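Local atomic coordinates of mannitol dehydrogenase (Pseudomonas fluorescens, PDB entry 1LJ8), a protein that binds NAD and probably catalyses the NAD-dependent interconversion of mannitol and fructose as a long-chain dehydrogenase. Residues 212-215 with 216-220; 479-482 with 483-487. All coordinates share one frame; numbering follows the deposited sequence.

Contact 1 (212-215 with 216-220); sequences AELH and DWIKA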
ATOM      1  N   ALA A 212     -28.404  -2.210 -13.371  1.00 33.60           N
ATOM      2  CA  ALA A 212     -28.602  -3.193 -12.328  1.00 34.00           C
ATOM      3  C   ALA A 212     -28.164  -4.569 -12.804  1.00 33.44           C
ATOM      4  O   ALA A 212     -27.613  -5.355 -12.036  1.00 33.02           O
ATOM      5  CB  ALA A 212     -30.076  -3.220 -11.908  1.00 34.57           C
ATOM      6  N   GLU A 213     -28.381  -4.853 -14.089  1.00 31.72           N
ATOM      7  CA  GLU A 213     -28.033  -6.164 -14.597  1.00 29.82           C
ATOM      8  C   GLU A 213     -26.526  -6.505 -14.456  1.00 27.65           C
ATOM      9  O   GLU A 213     -26.177  -7.606 -13.994  1.00 25.97           O
ATOM     10  CB  GLU A 213     -28.485  -6.285 -16.046  1.00 30.79           C
ATOM     11  CG  GLU A 213     -28.667  -7.718 -16.513  1.00 32.72           C
ATOM     12  CD  GLU A 213     -27.349  -8.455 -16.631  1.00 34.20           C
ATOM     13  OE1 GLU A 213     -26.349  -7.830 -17.084  1.00 33.22           O
ATOM     14  OE2 GLU A 213     -27.320  -9.667 -16.287  1.00 35.62           O
ATOM     15  N   LEU A 214     -25.651  -5.585 -14.854  1.00 25.04           N
ATOM     16  CA  LEU A 214     -24.204  -5.834 -14.740  1.00 24.87           C
ATOM     17  C   LEU A 214     -23.860  -5.946 -13.249  1.00 23.26           C
ATOM     18  O   LEU A 214     -23.124  -6.861 -12.849  1.00 23.11           O
ATOM     19  CB  LEU A 214     -23.390  -4.709 -15.368  1.00 26.00           C
ATOM     20  CG  LEU A 214     -21.871  -4.928 -15.173  1.00 28.92           C
ATOM     21  CD1 LEU A 214     -21.413  -6.197 -15.879  1.00 28.77           C
ATOM     22  CD2 LEU A 214     -21.116  -3.712 -15.693  1.00 29.57           C
ATOM     23  N   HIS A 215     -24.438  -5.052 -12.445  1.00 21.48           N
ATOM     24  CA  HIS A 215     -24.247  -5.050 -10.988  1.00 21.25           C
ATOM     25  C   HIS A 215     -24.645  -6.408 -10.400  1.00 22.64           C
ATOM     26  O   HIS A 215     -23.902  -7.031  -9.600  1.00 18.96           O
ATOM     27  CB  HIS A 215     -25.101  -3.938 -10.332  1.00 22.85           C
ATOM     28  CG  HIS A 215     -25.301  -4.113  -8.855  1.00 22.71           C
ATOM     29  ND1 HIS A 215     -26.185  -5.030  -8.330  1.00 22.12           N
ATOM     30  CD2 HIS A 215     -24.689  -3.527  -7.794  1.00 22.84           C
ATOM     31  CE1 HIS A 215     -26.108  -5.005  -7.007  1.00 24.48           C
ATOM     32  NE2 HIS A 215     -25.205  -4.104  -6.659  1.00 22.81           N
ATOM     33  N   ASP A 216     -25.816  -6.890 -10.803  1.00 22.02           N
ATOM     34  CA  ASP A 216     -26.291  -8.153 -10.255  1.00 22.70           C
ATOM     35  C   ASP A 216     -25.431  -9.334 -10.671  1.00 21.93           C
ATOM     36  O   ASP A 216     -25.168 -10.252  -9.866  1.00 19.99           O
ATOM     37  CB  ASP A 216     -27.748  -8.396 -10.686  1.00 25.90           C
ATOM     38  CG  ASP A 216     -28.733  -7.452 -10.002  1.00 28.95           C
ATOM     39  OD1 ASP A 216     -28.329  -6.539  -9.240  1.00 30.46           O
ATOM     40  OD2 ASP A 216     -29.945  -7.621 -10.229  1.00 32.07           O
ATOM     41  N   TRP A 217     -24.982  -9.314 -11.917  1.00 18.24           N
ATOM     42  CA  TRP A 217     -24.172 -10.399 -12.399  1.00 19.57           C
ATOM     43  C   TRP A 217     -22.828 -10.405 -11.657  1.00 18.70           C
ATOM     44  O   TRP A 217     -22.308 -11.479 -11.308  1.00 19.85           O
ATOM     45  CB  TRP A 217     -23.900 -10.268 -13.893  1.00 19.69           C
ATOM     46  CG  TRP A 217     -23.153 -11.447 -14.445  1.00 20.43           C
ATOM     47  CD1 TRP A 217     -23.675 -12.614 -14.935  1.00 21.86           C
ATOM     48  CD2 TRP A 217     -21.741 -11.545 -14.599  1.00 21.16           C
ATOM     49  NE1 TRP A 217     -22.668 -13.429 -15.391  1.00 20.89           N
ATOM     50  CE2 TRP A 217     -21.469 -12.793 -15.195  1.00 21.58           C
ATOM     51  CE3 TRP A 217     -20.672 -10.687 -14.295  1.00 20.06           C
ATOM     52  CZ2 TRP A 217     -20.156 -13.215 -15.497  1.00 21.97           C
ATOM     53  CZ3 TRP A 217     -19.370 -11.112 -14.603  1.00 21.48           C
ATOM     54  CH2 TRP A 217     -19.129 -12.356 -15.192  1.00 20.61           C
ATOM     55  N   ILE A 218     -22.263  -9.223 -11.429  1.00 18.40           N
ATOM     56  CA  ILE A 218     -20.969  -9.158 -10.745  1.00 17.53           C
ATOM     57  C   ILE A 218     -21.114  -9.648  -9.303  1.00 17.93           C
ATOM     58  O   ILE A 218     -20.292 -10.432  -8.801  1.00 17.40           O
ATOM     59  CB  ILE A 218     -20.406  -7.709 -10.785  1.00 15.99           C
ATOM     60  CG1 ILE A 218     -19.967  -7.401 -12.224  1.00 16.23           C
ATOM     61  CG2 ILE A 218     -19.188  -7.538  -9.768  1.00 13.88           C
ATOM     62  CD1 ILE A 218     -19.492  -5.972 -12.404  1.00 17.99           C
ATOM     63  N   LYS A 219     -22.174  -9.194  -8.646  1.00 19.22           N
ATOM     64  CA  LYS A 219     -22.429  -9.584  -7.266  1.00 20.72           C
ATOM     65  C   LYS A 219     -22.500 -11.100  -7.145  1.00 20.82           C
ATOM     66  O   LYS A 219     -21.983 -11.692  -6.176  1.00 20.58           O
ATOM     67  CB  LYS A 219     -23.714  -8.911  -6.779  1.00 22.91           C
ATOM     68  CG  LYS A 219     -23.978  -9.060  -5.310  1.00 26.78           C
ATOM     69  CD  LYS A 219     -25.240  -8.285  -4.936  1.00 29.17           C
ATOM     70  CE  LYS A 219     -25.525  -8.406  -3.441  1.00 31.72           C
ATOM     71  NZ  LYS A 219     -26.433  -7.300  -3.010  1.00 34.96           N
ATOM     72  N   ALA A 220     -23.073 -11.748  -8.150  1.00 19.44           N
ATOM     73  CA  ALA A 220     -23.200 -13.198  -8.123  1.00 20.80           C
ATOM     74  C   ALA A 220     -22.041 -14.025  -8.699  1.00 20.84           C
ATOM     75  O   ALA A 220     -21.932 -15.211  -8.405  1.00 22.22           O
ATOM     76  CB  ALA A 220     -24.522 -13.612  -8.835  1.00 20.90           C
TER
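Asp216 N to Ala212 O, at 2.7 Å, begins a run of four consecutive i to i+4 hydrogen bonds that continues through Trp217, Ile218 and Lys219 and closes the first turns of helix 212-221. On this scaffold the neighbours His215 and Asp216 join their side chains: His215 ND1 donates to Asp216 OD1 over 2.8 Å, with an N-H...O angle of 156°. The oxygen lies near the imidazole plane, at the ring edge, and takes the proton on its anti lone pair, while the ring and carboxylate planes stand 68° apart. The first torsion of Asp216 sets CG beside its own backbone N (chi1 -70°), which brings the carboxylate back to the ring. Lys219, extended, runs alongside the histidine, its CD 4.0 Å from His215 CE1. On the buried side Ile218 CD1 meets Leu214 CG at 3.8 Å, and both side chains pack on helix 165-178, where Arg177 makes a salt bridge with Glu213 and a cation-pi contact with Trp217. The ND1 bond helps to hold the ring's rotation, and the carboxylate would probably favour a protonated imidazole, an effect that the helix's positive end and the nearby lysine are likely to oppose.

Contact 2 (479-482 with 483-487); sequences NGVT and TTLKH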
ATOM      1  N   ASN A 479       7.929  25.075  19.984  1.00 19.24           N
ATOM      2  CA  ASN A 479       8.932  24.339  20.772  1.00 20.08           C
ATOM      3  C   ASN A 479       9.668  23.231  20.057  1.00 18.43           C
ATOM      4  O   ASN A 479      10.633  22.688  20.594  1.00 18.03           O
ATOM      5  CB  ASN A 479       8.263  23.730  21.986  1.00 21.67           C
ATOM      6  CG  ASN A 479       7.419  24.750  22.739  1.00 27.58           C
ATOM      7  OD1 ASN A 479       7.867  25.874  22.944  1.00 26.26           O
ATOM      8  ND2 ASN A 479       6.193  24.374  23.120  1.00 28.03           N
ATOM      9  N   GLY A 480       9.200  22.866  18.870  1.00 16.94           N
ATOM     10  CA  GLY A 480       9.844  21.777  18.159  1.00 16.87           C
ATOM     11  C   GLY A 480       9.334  20.377  18.518  1.00 17.02           C
ATOM     12  O   GLY A 480       8.711  20.130  19.555  1.00 16.90           O
ATOM     13  N   VAL A 481       9.620  19.431  17.632  1.00 14.03           N
ATOM     14  CA  VAL A 481       9.213  18.038  17.816  1.00 14.03           C
ATOM     15  C   VAL A 481       9.749  17.423  19.125  1.00 15.42           C
ATOM     16  O   VAL A 481       8.989  16.827  19.895  1.00 16.03           O
ATOM     17  CB  VAL A 481       9.747  17.177  16.620  1.00 14.24           C
ATOM     18  CG1 VAL A 481       9.533  15.672  16.876  1.00 13.79           C
ATOM     19  CG2 VAL A 481       9.085  17.632  15.317  1.00 13.08           C
ATOM     20  N   THR A 482      11.052  17.575  19.377  1.00 14.42           N
ATOM     21  CA  THR A 482      11.646  16.939  20.540  1.00 15.35           C
ATOM     22  C   THR A 482      11.028  17.387  21.863  1.00 15.42           C
ATOM     23  O   THR A 482      10.648  16.573  22.689  1.00 14.48           O
ATOM     24  CB  THR A 482      13.168  17.164  20.566  1.00 17.63           C
ATOM     25  OG1 THR A 482      13.733  16.508  19.410  1.00 19.15           O
ATOM     26  CG2 THR A 482      13.802  16.551  21.855  1.00 16.59           C
ATOM     27  N   THR A 483      10.922  18.687  22.046  1.00 15.71           N
ATOM     28  CA  THR A 483      10.344  19.189  23.295  1.00 18.63           C
ATOM     29  C   THR A 483       8.868  18.799  23.392  1.00 17.98           C
ATOM     30  O   THR A 483       8.378  18.437  24.451  1.00 18.70           O
ATOM     31  CB  THR A 483      10.541  20.711  23.357  1.00 21.32           C
ATOM     32  OG1 THR A 483      11.938  20.975  23.601  1.00 23.25           O
ATOM     33  CG2 THR A 483       9.701  21.328  24.465  1.00 21.20           C
ATOM     34  N   THR A 484       8.150  18.841  22.276  1.00 17.53           N
ATOM     35  CA  THR A 484       6.735  18.454  22.310  1.00 17.64           C
ATOM     36  C   THR A 484       6.583  16.991  22.761  1.00 18.14           C
ATOM     37  O   THR A 484       5.707  16.665  23.560  1.00 16.59           O
ATOM     38  CB  THR A 484       6.120  18.664  20.928  1.00 16.71           C
ATOM     39  OG1 THR A 484       6.167  20.064  20.620  1.00 17.63           O
ATOM     40  CG2 THR A 484       4.684  18.172  20.871  1.00 15.59           C
ATOM     41  N   LEU A 485       7.414  16.091  22.221  1.00 18.52           N
ATOM     42  CA  LEU A 485       7.340  14.687  22.603  1.00 18.15           C
ATOM     43  C   LEU A 485       7.708  14.531  24.065  1.00 19.52           C
ATOM     44  O   LEU A 485       7.085  13.759  24.761  1.00 18.96           O
ATOM     45  CB  LEU A 485       8.276  13.788  21.756  1.00 17.95           C
ATOM     46  CG  LEU A 485       7.721  13.510  20.340  1.00 17.30           C
ATOM     47  CD1 LEU A 485       8.754  12.714  19.529  1.00 18.36           C
ATOM     48  CD2 LEU A 485       6.406  12.742  20.418  1.00 17.66           C
ATOM     49  N   LYS A 486       8.761  15.211  24.514  1.00 19.73           N
ATOM     50  CA  LYS A 486       9.101  15.092  25.934  1.00 21.96           C
ATOM     51  C   LYS A 486       7.922  15.486  26.799  1.00 22.18           C
ATOM     52  O   LYS A 486       7.571  14.772  27.738  1.00 25.02           O
ATOM     53  CB  LYS A 486      10.293  15.986  26.295  1.00 23.65           C
ATOM     54  CG  LYS A 486      11.600  15.504  25.720  1.00 27.15           C
ATOM     55  CD  LYS A 486      12.691  16.546  25.911  1.00 28.80           C
ATOM     56  CE  LYS A 486      14.065  15.960  25.696  1.00 30.87           C
ATOM     57  NZ  LYS A 486      15.132  17.038  25.767  1.00 33.80           N
ATOM     58  N   HIS A 487       7.281  16.609  26.497  1.00 23.13           N
ATOM     59  CA  HIS A 487       6.147  17.005  27.354  1.00 24.33           C
ATOM     60  C   HIS A 487       5.026  15.969  27.313  1.00 24.48           C
ATOM     61  O   HIS A 487       4.455  15.588  28.348  1.00 23.62           O
ATOM     62  CB  HIS A 487       5.610  18.384  26.929  1.00 25.17           C
ATOM     63  CG  HIS A 487       6.560  19.517  27.221  1.00 27.41           C
ATOM     64  ND1 HIS A 487       6.393  20.787  26.710  1.00 28.38           N
ATOM     65  CD2 HIS A 487       7.678  19.565  27.980  1.00 27.59           C
ATOM     66  CE1 HIS A 487       7.367  21.569  27.141  1.00 29.22           C
ATOM     67  NE2 HIS A 487       8.161  20.852  27.914  1.00 28.98           N
TER
HETATM   68  O   HOH W   1      12.354  20.571  20.260  1.00 18.48           O
HETATM   69  O   HOH W   2      12.252  23.291  22.983  1.00 38.49           O
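Thr482, Thr483 and Asn479 contribute most to this contact, in a helix that kinks where Val481 N and Thr482 N lack bonds to the preceding turn, next to Gly480 with its positive phi (87°); Val481 N bonds instead to Glu419 OE2. One water bridges Asn479 O and Thr483 N, donating to Asn479 O at 2.7 Å and accepting from Thr483 N at 3.0 Å. A second water also donates to Asn479 O and lies near Thr483 OG1. Across this turn the methyl Thr483 CG2 rests on Asn479 CB at 3.7 Å. Thr482 has OG1 beside its backbone N (chi1 -64°), bonded to Lys313, which leaves the CG2 methyl on the Lys486 side, 3.9 Å from Lys486 CE. Gly480 O is gripped twice by Thr484, by N at 3.1 Å and by OG1 at 2.8 Å, from opposite faces of the carbonyl plane, the hydroxyl standing 37° out of it. A valine in place of Thr484 would probably leave Gly480 O with a single bond from that residue and cost Ser475 OG one of its partners. Val481 CG1 and Leu485 CD1 meet at 4.0 Å. Val481, Thr482, Leu485 and Lys486 face helix 325-339, whereas Thr484 and Leu485 touch Leu405 of helix 401-413.

How the contacts relate
Contacts 1 and 2 share no helix and do not touch: their centres are 54 Å apart, on opposite sides of the chain's centre, and both lie away from the annotated sites. Each is partly buried, with an apolar pair four residues apart turned inward; contact 2 also has a buried hydroxyl with partners inside the fold. Contact 1 belongs to a short helix within the Rossmann-domain range and packs on helices 165-178 and 195-210; its polar chemistry is a direct hydrogen bond between two ionisable side chains. Contact 2 lies near the end of the long helix 463-488, against helices 325-339 and 401-413; there hydroxyls and waters bond to backbone atoms at a kink beside a glycine, whereas the backbone turns of contact 1 close without a water bridge.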